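Local coordinates for protein toxin PAU_02230 (Photorhabdus asymbiotica subsp. asymbiotica ATCC 43949, PDB 6HV6) that is the Photorhabdus toxin PaTox, here a chain that combines many helices with an antiparallel beta sheet, at residues A[240-243]-A[244-248]. The protein carries 1 engineered substitution. Numbering follows the deposited sequence.
Sequences LKEL and HANGN
The C-terminal part of helix 235-244 is followed by a type I' beta turn, and the two are joined through Glu-242, Ala-245 and Asn-248, a compact example of how a carbonyl near a helix end can be met by donors from the chain that follows. The last turn still has a helical bond, His-244 N to Leu-240 O at 2.8 Å. At the next residue, Ala-245 N donates to Glu-242 O across 3.1 Å, an i to i-3 bond. That oxygen takes a second bond from the side chain of Asn-248, whose ND2 lies 3.0 Å from Glu-242 O in a nearly straight approach (N-H...O 175°). The two donors reach the carbonyl from opposite faces of its plane, while the oxygen itself lies almost in the amide plane of Asn-248. The amide gets there because the turn from Ala-245 to Asn-248, closed by Asn-248 N to Ala-245 O at 2.8 Å, folds the chain back, with Asn-246 and Gly-247 at its corners. CB of Asn-248 meanwhile packs 3.5 Å from Leu-243 O. Bent at chi2 (67°), the Glu-242 side chain brings OE2 to 3.6 Å from Asn-248 ND2, its carboxylate turned 57° from the amide plane. On the helix side of the turn, His-244 ND1 hydrogen-bonds Glu-198 OE1, just before helix 199-211, and its side chain touches Leu-200 and Pro-201 of that helix, with Leu-243 also meeting the loop at Ile-356.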
loop_
_atom_site.group_PDB
_atom_site.type_symbol
_atom_site.label_atom_id
_atom_site.label_comp_id
_atom_site.label_asym_id
_atom_site.label_seq_id
_atom_site.Cartn_x
_atom_site.Cartn_y
_atom_site.Cartn_z
ATOM N N LEU A 240 -5.303 7.474 -10.729
ATOM C CA LEU A 240 -5.337 6.074 -10.313
ATOM C C LEU A 240 -6.764 5.636 -10.012
ATOM O O LEU A 240 -7.205 4.568 -10.458
ATOM C CB LEU A 240 -4.432 5.859 -9.093
ATOM C CG LEU A 240 -2.915 5.905 -9.322
ATOM C CD1 LEU A 240 -2.180 5.888 -7.986
ATOM C CD2 LEU A 240 -2.454 4.735 -10.175
ATOM N N LYS A 241 -7.511 6.457 -9.264
ATOM C CA LYS A 241 -8.900 6.112 -8.975
ATOM C C LYS A 241 -9.706 5.981 -10.255
ATOM O O LYS A 241 -10.569 5.106 -10.365
ATOM C CB LYS A 241 -9.540 7.145 -8.046
ATOM C CG LYS A 241 -9.192 6.945 -6.580
ATOM C CD LYS A 241 -10.150 7.692 -5.672
ATOM C CE LYS A 241 -10.096 9.186 -5.944
ATOM N NZ LYS A 241 -10.856 10.015 -4.952
ATOM N N GLU A 242 -9.427 6.828 -11.241
ATOM C CA GLU A 242 -10.188 6.777 -12.480
ATOM C C GLU A 242 -9.783 5.580 -13.327
ATOM O O GLU A 242 -10.642 4.903 -13.905
ATOM C CB GLU A 242 -10.001 8.078 -13.260
ATOM C CG GLU A 242 -10.776 8.121 -14.564
ATOM C CD GLU A 242 -12.279 8.155 -14.358
ATOM O OE1 GLU A 242 -12.721 8.422 -13.217
ATOM O OE2 GLU A 242 -13.014 7.919 -15.346
ATOM N N LEU A 243 -8.478 5.317 -13.428
ATOM C CA LEU A 243 -8.017 4.125 -14.133
ATOM C C LEU A 243 -8.567 2.861 -13.480
ATOM O O LEU A 243 -8.853 1.867 -14.167
ATOM C CB LEU A 243 -6.485 4.114 -14.160
ATOM C CG LEU A 243 -5.752 2.967 -14.857
ATOM C CD1 LEU A 243 -6.229 2.777 -16.310
ATOM C CD2 LEU A 243 -4.267 3.237 -14.815
ATOM N N HIS A 244 -8.763 2.902 -12.158
ATOM C CA HIS A 244 -9.299 1.753 -11.429
ATOM C C HIS A 244 -10.704 1.382 -11.901
ATOM O O HIS A 244 -11.066 0.198 -11.928
ATOM C CB HIS A 244 -9.307 2.066 -9.933
ATOM C CG HIS A 244 -9.275 0.853 -9.057
ATOM N ND1 HIS A 244 -8.684 0.857 -7.812
ATOM C CD2 HIS A 244 -9.775 -0.394 -9.233
ATOM C CE1 HIS A 244 -8.808 -0.340 -7.266
ATOM N NE2 HIS A 244 -9.462 -1.118 -8.109
ATOM N N ALA A 245 -11.513 2.368 -12.270
ATOM C CA ALA A 245 -12.951 2.150 -12.374
ATOM C C ALA A 245 -13.395 1.870 -13.806
ATOM O O ALA A 245 -12.616 1.943 -14.759
ATOM C CB ALA A 245 -13.711 3.357 -11.816
ATOM N N ASN A 246 -14.682 1.517 -13.931
ATOM C CA ASN A 246 -15.398 1.429 -15.210
ATOM C C ASN A 246 -14.731 0.480 -16.201
ATOM O O ASN A 246 -14.887 0.629 -17.415
ATOM C CB ASN A 246 -15.566 2.812 -15.846
ATOM C CG ASN A 246 -16.419 3.740 -15.008
ATOM O OD1 ASN A 246 -17.311 3.295 -14.287
ATOM N ND2 ASN A 246 -16.149 5.041 -15.101
ATOM N N GLY A 247 -13.981 -0.497 -15.706
ATOM C CA GLY A 247 -13.208 -1.328 -16.606
ATOM C C GLY A 247 -12.217 -0.567 -17.458
ATOM O O GLY A 247 -11.732 -1.114 -18.454
ATOM N N ASN A 248 -11.922 0.697 -17.112
ATOM C CA ASN A 248 -10.839 1.422 -17.772
ATOM C C ASN A 248 -9.568 0.596 -17.779
ATOM O O ASN A 248 -8.872 0.518 -18.797
ATOM C CB ASN A 248 -10.570 2.760 -17.077
ATOM C CG ASN A 248 -11.451 3.874 -17.584
ATOM O OD1 ASN A 248 -11.914 3.844 -18.721
ATOM N ND2 ASN A 248 -11.683 4.873 -16.741
#